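PDB 3TP4: computational Design of Enzyme from Synthetic construct, which is of unconfirmed function but was probably designed to hold an activated serine-containing catalytic triad on a barrel scaffold related to glycosyl hydrolase family 26. Local coordinates for residues 12-17 with 163-168; 17-22 with 362-367; 23-28 with 275-280; 212-217 with 239-244. All blocks are in the same frame, centred on the assembly; numbering follows the deposited sequence.

Contact 1 (12-17 with 163-168); sequences DATAET and GTLIPI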
loop_
_atom_site.group_PDB
_atom_site.type_symbol
_atom_site.label_atom_id
_atom_site.label_comp_id
_atom_site.label_asym_id
_atom_site.label_seq_id
_atom_site.Cartn_x
_atom_site.Cartn_y
_atom_site.Cartn_z
ATOM N N ASP A 12 -3.255 -16.240 -7.954
ATOM C CA ASP A 12 -3.429 -16.301 -9.406
ATOM C C ASP A 12 -2.710 -15.170 -10.152
ATOM O O ASP A 12 -2.992 -14.929 -11.327
ATOM C CB ASP A 12 -4.918 -16.247 -9.769
ATOM C CG ASP A 12 -5.674 -17.509 -9.369
ATOM O OD1 ASP A 12 -5.095 -18.614 -9.443
ATOM O OD2 ASP A 12 -6.850 -17.390 -8.983
ATOM N N ALA A 13 -1.806 -14.468 -9.477
ATOM C CA ALA A 13 -1.077 -13.360 -10.096
ATOM C C ALA A 13 -0.228 -13.851 -11.262
ATOM O O ALA A 13 0.223 -14.996 -11.283
ATOM C CB ALA A 13 -0.187 -12.646 -9.074
ATOM N N THR A 14 -0.001 -12.968 -12.219
ATOM C CA THR A 14 0.798 -13.308 -13.389
ATOM C C THR A 14 2.226 -13.719 -13.028
ATOM O O THR A 14 2.711 -13.466 -11.919
ATOM C CB THR A 14 0.845 -12.136 -14.381
ATOM O OG1 THR A 14 1.646 -11.075 -13.842
ATOM C CG2 THR A 14 -0.558 -11.616 -14.650
ATOM N N ALA A 15 2.888 -14.362 -13.983
ATOM C CA ALA A 15 4.249 -14.833 -13.821
ATOM C C ALA A 15 5.170 -13.670 -13.451
ATOM O O ALA A 15 5.998 -13.777 -12.548
ATOM C CB ALA A 15 4.729 -15.493 -15.130
ATOM N N GLU A 16 5.022 -12.561 -14.167
ATOM C CA GLU A 16 5.892 -11.402 -13.960
ATOM C C GLU A 16 5.677 -10.803 -12.571
ATOM O O GLU A 16 6.619 -10.330 -11.929
ATOM C CB GLU A 16 5.656 -10.351 -15.042
ATOM C CG GLU A 16 6.192 -10.753 -16.436
ATOM C CD GLU A 16 5.298 -11.766 -17.153
ATOM O OE1 GLU A 16 4.135 -11.972 -16.727
ATOM O OE2 GLU A 16 5.759 -12.359 -18.149
ATOM N N THR A 17 4.432 -10.847 -12.118
ATOM C CA THR A 17 4.054 -10.319 -10.808
ATOM C C THR A 17 4.632 -11.164 -9.678
ATOM O O THR A 17 5.197 -10.625 -8.723
ATOM C CB THR A 17 2.526 -10.241 -10.681
ATOM O OG1 THR A 17 2.025 -9.399 -11.722
ATOM C CG2 THR A 17 2.121 -9.663 -9.320
ATOM N N GLY A 163 1.543 -6.977 -24.888
ATOM C CA GLY A 163 0.333 -7.346 -24.165
ATOM C C GLY A 163 0.521 -7.783 -22.716
ATOM O O GLY A 163 -0.452 -7.926 -21.966
ATOM N N THR A 164 1.769 -7.997 -22.316
ATOM C CA THR A 164 2.074 -8.457 -20.964
ATOM C C THR A 164 1.683 -7.420 -19.902
ATOM O O THR A 164 2.044 -6.252 -20.000
ATOM C CB THR A 164 3.574 -8.792 -20.816
ATOM O OG1 THR A 164 3.951 -9.771 -21.794
ATOM C CG2 THR A 164 3.863 -9.339 -19.427
ATOM N N LEU A 165 0.935 -7.849 -18.890
ATOM C CA LEU A 165 0.613 -6.967 -17.781
ATOM C C LEU A 165 1.898 -6.592 -17.050
ATOM O O LEU A 165 2.749 -7.445 -16.803
ATOM C CB LEU A 165 -0.364 -7.639 -16.807
ATOM C CG LEU A 165 -1.792 -7.844 -17.330
ATOM C CD1 LEU A 165 -2.480 -8.987 -16.605
ATOM C CD2 LEU A 165 -2.606 -6.560 -17.222
ATOM N N ILE A 166 2.019 -5.317 -16.709
ATOM C CA ILE A 166 3.135 -4.827 -15.906
ATOM C C ILE A 166 2.779 -4.920 -14.417
ATOM O O ILE A 166 1.757 -4.387 -13.988
ATOM C CB ILE A 166 3.415 -3.362 -16.255
ATOM C CG1 ILE A 166 3.713 -3.217 -17.753
ATOM C CG2 ILE A 166 4.559 -2.807 -15.413
ATOM C CD1 ILE A 166 3.772 -1.785 -18.202
ATOM N N PRO A 167 3.609 -5.613 -13.626
ATOM C CA PRO A 167 3.291 -5.707 -12.195
ATOM C C PRO A 167 3.330 -4.342 -11.518
ATOM O O PRO A 167 4.127 -3.479 -11.892
ATOM C CB PRO A 167 4.390 -6.629 -11.646
ATOM C CG PRO A 167 4.844 -7.420 -12.854
ATOM C CD PRO A 167 4.766 -6.446 -13.995
ATOM N N ILE A 168 2.450 -4.152 -10.542
ATOM C CA ILE A 168 2.324 -2.890 -9.832
ATOM C C ILE A 168 2.235 -3.163 -8.332
ATOM O O ILE A 168 1.469 -4.025 -7.894
ATOM C CB ILE A 168 1.054 -2.123 -10.281
ATOM C CG1 ILE A 168 1.219 -1.606 -11.711
ATOM C CG2 ILE A 168 0.774 -0.941 -9.361
ATOM C CD1 ILE A 168 -0.062 -1.045 -12.289
HETATM O O HOH W 1 2.307 -10.035 -16.321
#

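Contact 2 (17-22 with 362-367); sequences TRSLLS and FDRTVA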
loop_
_atom_site.group_PDB
_atom_site.type_symbol
_atom_site.label_atom_id
_atom_site.label_comp_id
_atom_site.label_asym_id
_atom_site.label_seq_id
_atom_site.Cartn_x
_atom_site.Cartn_y
_atom_site.Cartn_z
ATOM N N THR A 17 4.432 -10.847 -12.118
ATOM C CA THR A 17 4.054 -10.319 -10.808
ATOM C C THR A 17 4.632 -11.164 -9.678
ATOM O O THR A 17 5.197 -10.625 -8.723
ATOM C CB THR A 17 2.526 -10.241 -10.681
ATOM O OG1 THR A 17 2.025 -9.399 -11.722
ATOM C CG2 THR A 17 2.121 -9.663 -9.320
ATOM N N ARG A 18 4.488 -12.484 -9.787
ATOM C CA ARG A 18 5.136 -13.392 -8.848
ATOM C C ARG A 18 6.645 -13.209 -8.885
ATOM O O ARG A 18 7.302 -13.229 -7.846
ATOM C CB ARG A 18 4.765 -14.862 -9.120
ATOM C CG ARG A 18 3.242 -15.104 -9.246
ATOM C CD ARG A 18 2.857 -16.586 -9.244
ATOM N NE ARG A 18 3.593 -17.381 -10.224
ATOM C CZ ARG A 18 3.225 -17.559 -11.489
ATOM N NH1 ARG A 18 2.121 -16.996 -11.958
ATOM N NH2 ARG A 18 3.969 -18.305 -12.291
ATOM N N SER A 19 7.197 -13.055 -10.088
ATOM C CA SER A 19 8.626 -12.790 -10.236
ATOM C C SER A 19 9.038 -11.543 -9.448
ATOM O O SER A 19 10.040 -11.547 -8.719
ATOM C CB SER A 19 8.978 -12.596 -11.718
ATOM O OG SER A 19 10.348 -12.283 -11.870
ATOM N N LEU A 20 8.270 -10.472 -9.603
ATOM C CA LEU A 20 8.607 -9.212 -8.940
ATOM C C LEU A 20 8.664 -9.393 -7.430
ATOM O O LEU A 20 9.583 -8.906 -6.776
ATOM C CB LEU A 20 7.599 -8.112 -9.296
ATOM C CG LEU A 20 7.824 -6.767 -8.590
ATOM C CD1 LEU A 20 9.241 -6.222 -8.829
ATOM C CD2 LEU A 20 6.781 -5.732 -9.013
ATOM N N LEU A 21 7.680 -10.091 -6.866
ATOM C CA LEU A 21 7.672 -10.283 -5.413
ATOM C C LEU A 21 8.909 -11.060 -4.957
ATOM O O LEU A 21 9.501 -10.754 -3.924
ATOM C CB LEU A 21 6.392 -10.975 -4.955
ATOM C CG LEU A 21 6.163 -11.003 -3.446
ATOM C CD1 LEU A 21 6.170 -9.602 -2.870
ATOM C CD2 LEU A 21 4.841 -11.735 -3.106
ATOM N N SER A 22 9.307 -12.057 -5.745
ATOM C CA SER A 22 10.533 -12.804 -5.476
ATOM C C SER A 22 11.768 -11.911 -5.559
ATOM O O SER A 22 12.669 -12.006 -4.733
ATOM C CB SER A 22 10.686 -13.964 -6.464
ATOM O OG SER A 22 11.954 -14.592 -6.310
ATOM N N PHE A 362 11.522 -9.455 -13.518
ATOM C CA PHE A 362 10.243 -9.921 -14.054
ATOM C C PHE A 362 10.272 -11.272 -14.762
ATOM O O PHE A 362 9.213 -11.800 -15.110
ATOM C CB PHE A 362 9.634 -8.872 -14.990
ATOM C CG PHE A 362 9.445 -7.537 -14.351
ATOM C CD1 PHE A 362 8.476 -7.352 -13.375
ATOM C CD2 PHE A 362 10.240 -6.455 -14.719
ATOM C CE1 PHE A 362 8.293 -6.114 -12.773
ATOM C CE2 PHE A 362 10.066 -5.213 -14.122
ATOM C CZ PHE A 362 9.091 -5.041 -13.143
ATOM N N ASP A 363 11.457 -11.841 -14.952
ATOM C CA ASP A 363 11.588 -13.006 -15.812
ATOM C C ASP A 363 11.904 -14.262 -15.027
ATOM O O ASP A 363 12.312 -15.265 -15.596
ATOM C CB ASP A 363 12.640 -12.759 -16.908
ATOM C CG ASP A 363 14.019 -12.461 -16.348
ATOM O OD1 ASP A 363 14.171 -12.369 -15.115
ATOM O OD2 ASP A 363 14.956 -12.304 -17.150
ATOM N N ARG A 364 11.700 -14.207 -13.715
ATOM C CA ARG A 364 11.936 -15.365 -12.869
ATOM C C ARG A 364 10.809 -16.389 -13.008
ATOM O O ARG A 364 9.688 -16.052 -13.391
ATOM C CB ARG A 364 12.124 -14.938 -11.407
ATOM C CG ARG A 364 13.482 -14.291 -11.148
ATOM C CD ARG A 364 13.392 -13.081 -10.231
ATOM N NE ARG A 364 13.650 -13.413 -8.838
ATOM C CZ ARG A 364 14.723 -13.029 -8.150
ATOM N NH1 ARG A 364 15.670 -12.296 -8.720
ATOM N NH2 ARG A 364 14.850 -13.387 -6.881
ATOM N N THR A 365 11.129 -17.644 -12.727
ATOM C CA THR A 365 10.125 -18.696 -12.679
ATOM C C THR A 365 9.813 -18.994 -11.219
ATOM O O THR A 365 10.646 -19.544 -10.491
ATOM C CB THR A 365 10.609 -19.975 -13.384
ATOM O OG1 THR A 365 10.903 -19.678 -14.756
ATOM C CG2 THR A 365 9.527 -21.050 -13.327
ATOM N N VAL A 366 8.615 -18.612 -10.792
ATOM C CA VAL A 366 8.229 -18.764 -9.395
ATOM C C VAL A 366 6.735 -19.039 -9.270
ATOM O O VAL A 366 5.908 -18.335 -9.855
ATOM C CB VAL A 366 8.623 -17.522 -8.574
ATOM C CG1 VAL A 366 8.384 -16.270 -9.376
ATOM C CG2 VAL A 366 7.875 -17.488 -7.251
ATOM N N ALA A 367 6.400 -20.086 -8.526
ATOM C CA ALA A 367 5.005 -20.470 -8.337
ATOM C C ALA A 367 4.442 -19.923 -7.032
ATOM O O ALA A 367 5.162 -19.729 -6.046
ATOM C CB ALA A 367 4.845 -21.984 -8.394
#

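Contact 3 (23-28 with 275-280); sequences YLDGVR and GKVSAF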
loop_
_atom_site.group_PDB
_atom_site.type_symbol
_atom_site.label_atom_id
_atom_site.label_comp_id
_atom_site.label_asym_id
_atom_site.label_seq_id
_atom_site.Cartn_x
_atom_site.Cartn_y
_atom_site.Cartn_z
ATOM N N TYR A 23 11.813 -11.065 -6.578
ATOM C CA TYR A 23 12.944 -10.170 -6.766
ATOM C C TYR A 23 13.079 -9.204 -5.586
ATOM O O TYR A 23 14.174 -9.020 -5.049
ATOM C CB TYR A 23 12.813 -9.408 -8.094
ATOM C CG TYR A 23 13.749 -8.232 -8.215
ATOM C CD1 TYR A 23 15.046 -8.391 -8.698
ATOM C CD2 TYR A 23 13.337 -6.961 -7.843
ATOM C CE1 TYR A 23 15.897 -7.314 -8.808
ATOM C CE2 TYR A 23 14.172 -5.883 -7.953
ATOM C CZ TYR A 23 15.451 -6.059 -8.438
ATOM O OH TYR A 23 16.278 -4.969 -8.535
ATOM N N LEU A 24 11.968 -8.595 -5.181
ATOM C CA LEU A 24 11.999 -7.640 -4.076
ATOM C C LEU A 24 12.482 -8.301 -2.776
ATOM O O LEU A 24 13.204 -7.685 -2.001
ATOM C CB LEU A 24 10.627 -6.981 -3.894
ATOM C CG LEU A 24 10.206 -6.070 -5.060
ATOM C CD1 LEU A 24 8.719 -5.647 -4.946
ATOM C CD2 LEU A 24 11.140 -4.854 -5.142
ATOM N N ASP A 25 12.098 -9.552 -2.532
ATOM C CA ASP A 25 12.596 -10.236 -1.336
ATOM C C ASP A 25 14.097 -10.497 -1.476
ATOM O O ASP A 25 14.862 -10.306 -0.538
ATOM C CB ASP A 25 11.848 -11.552 -1.093
ATOM C CG ASP A 25 12.117 -12.135 0.294
ATOM O OD1 ASP A 25 12.255 -11.358 1.271
ATOM O OD2 ASP A 25 12.197 -13.376 0.405
ATOM N N GLY A 26 14.511 -10.923 -2.666
ATOM C CA GLY A 26 15.898 -11.290 -2.908
ATOM C C GLY A 26 16.883 -10.145 -2.812
ATOM O O GLY A 26 18.046 -10.350 -2.459
ATOM N N VAL A 27 16.432 -8.931 -3.116
ATOM C CA VAL A 27 17.330 -7.785 -3.065
ATOM C C VAL A 27 17.604 -7.321 -1.631
ATOM O O VAL A 27 18.605 -6.660 -1.366
ATOM C CB VAL A 27 16.799 -6.611 -3.935
ATOM C CG1 VAL A 27 15.781 -5.785 -3.156
ATOM C CG2 VAL A 27 17.938 -5.744 -4.412
ATOM N N ARG A 28 16.723 -7.678 -0.701
ATOM C CA ARG A 28 16.840 -7.186 0.669
ATOM C C ARG A 28 18.205 -7.488 1.283
ATOM O O ARG A 28 18.614 -8.644 1.362
ATOM C CB ARG A 28 15.694 -7.738 1.527
ATOM C CG ARG A 28 14.322 -7.291 0.995
ATOM C CD ARG A 28 13.174 -7.983 1.698
ATOM N NE ARG A 28 13.236 -7.745 3.134
ATOM C CZ ARG A 28 12.960 -8.659 4.063
ATOM N NH1 ARG A 28 12.590 -9.889 3.714
ATOM N NH2 ARG A 28 13.065 -8.338 5.349
ATOM N N GLY A 275 7.674 -14.467 5.938
ATOM C CA GLY A 275 8.073 -14.825 4.587
ATOM C C GLY A 275 7.613 -13.770 3.595
ATOM O O GLY A 275 7.285 -14.076 2.453
ATOM N N LYS A 276 7.569 -12.521 4.048
ATOM C CA LYS A 276 7.115 -11.415 3.214
ATOM C C LYS A 276 8.264 -10.467 2.886
ATOM O O LYS A 276 9.409 -10.702 3.272
ATOM C CB LYS A 276 5.981 -10.651 3.916
ATOM C CG LYS A 276 4.696 -11.498 4.098
ATOM C CD LYS A 276 3.568 -10.683 4.728
ATOM C CE LYS A 276 2.316 -11.556 4.964
ATOM N NZ LYS A 276 1.898 -12.222 3.702
ATOM N N VAL A 277 7.943 -9.398 2.168
ATOM C CA VAL A 277 8.909 -8.360 1.824
ATOM C C VAL A 277 8.673 -7.129 2.689
ATOM O O VAL A 277 7.530 -6.755 2.931
ATOM C CB VAL A 277 8.748 -7.945 0.346
ATOM C CG1 VAL A 277 9.498 -6.625 0.058
ATOM C CG2 VAL A 277 9.212 -9.068 -0.579
ATOM N N SER A 278 9.746 -6.511 3.174
ATOM C CA SER A 278 9.616 -5.217 3.831
ATOM C C SER A 278 10.308 -4.159 2.987
ATOM O O SER A 278 11.265 -4.457 2.262
ATOM C CB SER A 278 10.229 -5.247 5.229
ATOM O OG SER A 278 11.611 -5.586 5.163
ATOM N N ALA A 279 9.833 -2.918 3.084
ATOM C CA ALA A 279 10.424 -1.821 2.319
ATOM C C ALA A 279 10.277 -0.524 3.099
ATOM O O ALA A 279 9.332 -0.367 3.871
ATOM C CB ALA A 279 9.750 -1.694 0.961
ATOM N N PHE A 280 11.224 0.388 2.917
ATOM C CA PHE A 280 11.159 1.724 3.522
ATOM C C PHE A 280 10.276 2.590 2.603
ATOM O O PHE A 280 10.766 3.446 1.864
ATOM C CB PHE A 280 12.590 2.284 3.634
ATOM C CG PHE A 280 12.720 3.554 4.461
ATOM C CD1 PHE A 280 11.608 4.182 5.017
ATOM C CD2 PHE A 280 13.978 4.129 4.653
ATOM C CE1 PHE A 280 11.749 5.376 5.765
ATOM C CE2 PHE A 280 14.134 5.310 5.388
ATOM C CZ PHE A 280 13.029 5.935 5.948
HETATM O O HOH W 2 10.888 -12.939 3.414
#

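Contact 4 (212-217 with 239-244); sequences NFLYAW and FVDVLG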
loop_
_atom_site.group_PDB
_atom_site.type_symbol
_atom_site.label_atom_id
_atom_site.label_comp_id
_atom_site.label_asym_id
_atom_site.label_seq_id
_atom_site.Cartn_x
_atom_site.Cartn_y
_atom_site.Cartn_z
ATOM N N ASN A 212 -2.215 -8.370 -11.643
ATOM C CA ASN A 212 -0.872 -7.779 -11.707
ATOM C C ASN A 212 -0.567 -6.829 -10.543
ATOM O O ASN A 212 0.257 -5.923 -10.676
ATOM C CB ASN A 212 -0.612 -7.098 -13.073
ATOM C CG ASN A 212 -1.618 -5.995 -13.384
ATOM O OD1 ASN A 212 -2.806 -6.134 -13.105
ATOM N ND2 ASN A 212 -1.142 -4.891 -13.957
ATOM N N PHE A 213 -1.229 -7.050 -9.405
ATOM C CA PHE A 213 -0.953 -6.291 -8.188
ATOM C C PHE A 213 -0.197 -7.101 -7.121
ATOM O O PHE A 213 -0.484 -8.285 -6.872
ATOM C CB PHE A 213 -2.242 -5.770 -7.541
ATOM C CG PHE A 213 -2.781 -4.503 -8.145
ATOM C CD1 PHE A 213 -2.179 -3.922 -9.237
ATOM C CD2 PHE A 213 -3.900 -3.891 -7.598
ATOM C CE1 PHE A 213 -2.682 -2.758 -9.781
ATOM C CE2 PHE A 213 -4.408 -2.734 -8.137
ATOM C CZ PHE A 213 -3.796 -2.162 -9.234
ATOM N N LEU A 214 0.763 -6.430 -6.493
ATOM C CA LEU A 214 1.291 -6.824 -5.195
ATOM C C LEU A 214 0.725 -5.793 -4.220
ATOM O O LEU A 214 0.556 -4.632 -4.578
ATOM C CB LEU A 214 2.821 -6.779 -5.190
ATOM C CG LEU A 214 3.502 -7.749 -6.159
ATOM C CD1 LEU A 214 5.033 -7.620 -6.124
ATOM C CD2 LEU A 214 3.070 -9.205 -5.865
ATOM N N TYR A 215 0.407 -6.216 -3.004
ATOM C CA TYR A 215 -0.320 -5.351 -2.082
ATOM C C TYR A 215 0.565 -4.837 -0.963
ATOM O O TYR A 215 1.132 -5.613 -0.206
ATOM C CB TYR A 215 -1.563 -6.068 -1.538
ATOM C CG TYR A 215 -2.612 -6.252 -2.611
ATOM C CD1 TYR A 215 -2.650 -7.413 -3.386
ATOM C CD2 TYR A 215 -3.532 -5.252 -2.876
ATOM C CE1 TYR A 215 -3.596 -7.580 -4.377
ATOM C CE2 TYR A 215 -4.482 -5.405 -3.871
ATOM C CZ TYR A 215 -4.509 -6.569 -4.613
ATOM O OH TYR A 215 -5.452 -6.710 -5.598
ATOM N N ALA A 216 0.689 -3.518 -0.878
ATOM C CA ALA A 216 1.533 -2.899 0.136
ATOM C C ALA A 216 0.694 -2.249 1.231
ATOM O O ALA A 216 -0.404 -1.747 0.981
ATOM C CB ALA A 216 2.480 -1.871 -0.503
ATOM N N TRP A 217 1.228 -2.277 2.446
ATOM C CA TRP A 217 0.626 -1.634 3.607
ATOM C C TRP A 217 1.750 -1.090 4.475
ATOM O O TRP A 217 2.673 -1.818 4.823
ATOM C CB TRP A 217 -0.179 -2.648 4.419
ATOM C CG TRP A 217 -0.493 -2.221 5.845
ATOM C CD1 TRP A 217 -1.554 -1.448 6.265
ATOM C CD2 TRP A 217 0.246 -2.567 7.029
ATOM N NE1 TRP A 217 -1.515 -1.307 7.650
ATOM C CE2 TRP A 217 -0.417 -1.975 8.132
ATOM C CE3 TRP A 217 1.409 -3.316 7.264
ATOM C CZ2 TRP A 217 0.044 -2.118 9.441
ATOM C CZ3 TRP A 217 1.865 -3.449 8.557
ATOM C CH2 TRP A 217 1.182 -2.856 9.635
ATOM N N PHE A 239 -3.459 -10.803 3.228
ATOM C CA PHE A 239 -3.855 -9.566 2.548
ATOM C C PHE A 239 -2.719 -8.619 2.166
ATOM O O PHE A 239 -2.923 -7.707 1.367
ATOM C CB PHE A 239 -4.888 -8.817 3.399
ATOM C CG PHE A 239 -6.155 -9.590 3.597
ATOM C CD1 PHE A 239 -7.130 -9.590 2.618
ATOM C CD2 PHE A 239 -6.353 -10.346 4.742
ATOM C CE1 PHE A 239 -8.301 -10.325 2.772
ATOM C CE2 PHE A 239 -7.523 -11.080 4.915
ATOM C CZ PHE A 239 -8.502 -11.061 3.922
ATOM N N VAL A 240 -1.537 -8.834 2.734
ATOM C CA VAL A 240 -0.400 -7.935 2.529
ATOM C C VAL A 240 0.818 -8.684 1.970
ATOM O O VAL A 240 1.200 -9.723 2.513
ATOM C CB VAL A 240 0.020 -7.281 3.864
ATOM C CG1 VAL A 240 1.259 -6.400 3.667
ATOM C CG2 VAL A 240 -1.141 -6.465 4.455
ATOM N N ASP A 241 1.412 -8.166 0.893
ATOM C CA ASP A 241 2.666 -8.713 0.354
ATOM C C ASP A 241 3.904 -7.950 0.851
ATOM O O ASP A 241 4.962 -8.544 1.082
ATOM C CB ASP A 241 2.679 -8.652 -1.178
ATOM C CG ASP A 241 1.639 -9.558 -1.827
ATOM O OD1 ASP A 241 1.618 -10.779 -1.524
ATOM O OD2 ASP A 241 0.851 -9.034 -2.652
ATOM N N VAL A 242 3.765 -6.634 0.992
ATOM C CA VAL A 242 4.893 -5.737 1.310
ATOM C C VAL A 242 4.575 -4.892 2.543
ATOM O O VAL A 242 3.567 -4.183 2.570
ATOM C CB VAL A 242 5.196 -4.756 0.139
ATOM C CG1 VAL A 242 6.270 -3.726 0.537
ATOM C CG2 VAL A 242 5.624 -5.512 -1.127
ATOM N N LEU A 243 5.450 -4.958 3.545
ATOM C CA LEU A 243 5.273 -4.222 4.787
ATOM C C LEU A 243 6.116 -2.964 4.738
ATOM O O LEU A 243 7.322 -3.033 4.457
ATOM C CB LEU A 243 5.722 -5.073 5.975
ATOM C CG LEU A 243 5.074 -6.452 6.087
ATOM C CD1 LEU A 243 5.802 -7.290 7.119
ATOM C CD2 LEU A 243 3.626 -6.308 6.459
ATOM N N GLY A 244 5.498 -1.826 5.032
ATOM C CA GLY A 244 6.155 -0.542 4.841
ATOM C C GLY A 244 6.442 0.275 6.091
ATOM O O GLY A 244 6.213 -0.166 7.215
HETATM O O HOH W 3 -0.517 -10.252 -4.606
#

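Contact 1 (12-17 with 163-168)
Residues 12-17 lead into the helix 15-27, with Thr14 at its N-cap, while 163-168 is an extended connection that becomes the strand 168-174. The two backbones are closest at Thr17 and Pro167, whose CA atoms lie 4.9 Å apart, and diverge toward Thr14 and Leu165. Pro167 meets the first turn of the helix with its ring: CG sits 3.5 Å from both Glu16 C and Thr17 N, so it rests on the peptide between them, and CB of the same ring comes 3.6 Å from Thr17 OG1. That hydroxyl lies anti to its own carbonyl carbon (chi1 -59°) and donates to Thr14 OG1 at 2.7 Å, tying the cap residue to the first turn. In the (beta/alpha)8 barrel, to which this family's fold belongs, residues 163-168 approach the N-terminal end of a barrel strand, and the helix start is laid against that end; Thr17 also touches Leu214 of the neighbouring strand 213-217. The polar part of the contact is carried by one water. It accepts from Thr14 OG1 and donates to Glu16 OE1 and to Leu165 O, the last two at 2.7 Å each. Glu16 reaches it because its chain folds at chi2 (77°), which also places the carboxylate beside Thr164: the CG2 methyl lies 3.6 Å from Glu16 CD and slightly farther, by the same amount, from OE1 and OE2, the side chains crossing at nearly a right angle. On the other flank of the water, Thr14 CG2 meets Leu165 CD1 at 3.8 Å, again crosswise.

Contact 2 (17-22 with 362-367)
Hydrogen bonds join side chains of 17-22 to 362-367 at three points. Arg18, bent at chi3, brings NE to within 2.5 Å of Val366 O; the bond is nearly straight (162°), lies in the guanidinium plane and meets the acceptor in its carbonyl plane, while NH2 adds only a weak bond to the same oxygen. Ser19 OG, anti to its backbone N, accepts from Arg364 N at 3.0 Å and is also hydrogen-bonded to Ala361 O, so one hydroxyl fastens the turn at both places. The side chain of Arg364 bends at chi2 and chi3 and grips Ser22 OG side-on, with NE at 3.3 Å and NH2 at 3.2 Å, both close to the plane of the group. Ser22 OG is hydrogen-bonded to Glu4 OE2 as well and so links Arg364 to a carboxylate of strand 4-6.

Van der Waals packing accompanies these bonds. Val366 turns CG1 into the crowded position between its N and carbonyl carbon (chi1 39°), pressing it on the helix backbone 3.5 Å from Ser19 N. Leu20 and Phe362 lie alongside each other, with Leu20 CD1 4.1 Å from Phe362 CE1.

Residues 362-367 thus cover one side of helix 15-27. Its other flank packs through Thr17, Leu20 and Leu21 on Leu214 of strand 213-217, while strand 366-368 pairs in parallel with strand 4-6.

Contact 3 (23-28 with 275-280)
Arg28, just past the end of helix 15-27, reaches along the strand 277-278; from its CB, CG lies anti to the carbonyl carbon and beside the backbone N (chi1 -61°). CD comes 4.2 Å from Val277 CG1 and 4.0 Å from Ser278 N, and the bend at chi3 (57°) then lays the guanidinium across the strand backbone, with Ser278 N over one of its faces, offset toward the rim. NE is hydrogen-bonded to Arg315 O. NH1 forms a salt bridge with Asp25 OD1 at 2.9 Å, the oxygen lying in the guanidinium plane, and a second one with Asp272 OD1. NH2 lies 3.1 Å from Ser278 OG, whose strongest partner is Asn316 OD1.

One turn earlier in the helix, Asp25 N lies 3.5 Å from Val277 CG2, and Leu24 CB faces CG1. A water donates to Asp25 OD1 at 3.0 Å and to Lys276 O, bridging the helix to the residue just before the strand.

The helix is thereby held against the start of a short barrel strand by valine packing and a buried guanidinium. Two carboxylates probably offset its charge, whereas Ser278 N is buried with no partner in the model.

Contact 4 (212-217 with 239-244)
Two neighbouring parallel strands of the barrel, 213-217 and 242-249, pair here within a beta-alpha-beta unit. Tyr215 O accepts twice: from Asp241 N at 2.8 Å, in the carbonyl plane, and from Val242 N at 3.1 Å, which sits above that plane. Trp217 N then donates to Val242 O at 3.0 Å, nearly along the C=O axis, and Trp217 O accepts from Gly244 N at 2.8 Å. Phe239 O, by contrast, is buried beside Tyr215 CB with no partner in the model. Ahead of this register a side chain stands in for backbone: Asp241 OD2 takes Tyr215 N at 2.9 Å on its anti lone pair. The same oxygen accepts from a water that also donates to Phe213 O, and OD1 is bonded to Val9 N, so both carboxylate oxygens are occupied.

Apolar contacts lie on the two faces of the sheet. Ala216 CB meets Val242 CB on one; on the other, Leu243 CD2 comes to the edge of the Trp217 indole, 3.8 Å from CE3. Val240 CG2 also touches Trp217 CB.

Two N-H groups, Tyr215 N and Val9 N, and one water donate to the Asp241 carboxylate, which would favour its ionised form despite burial.

Overall arrangement
From the N terminus, helix 15-27 and the residues flanking it supply the first segments of contacts 1, 2 and 3, so three distant parts of the chain return to it. Contact 1 closes first, at 163-168, and crosses contacts 2 and 3, with which its segments alternate. Contact 4 follows in series and closes at 239-244, a short loop wholly within the span of contact 3, which closes at 275-280 and itself lies within that of contact 2, closed at 362-367. Strand pairing of Ile168 with Asn212 and Leu214 joins contacts 1 and 4, as Val277 O with Leu243 N joins 3 and 4. Together they bind the first helix to barrel strands and to the segment leading out of the barrel.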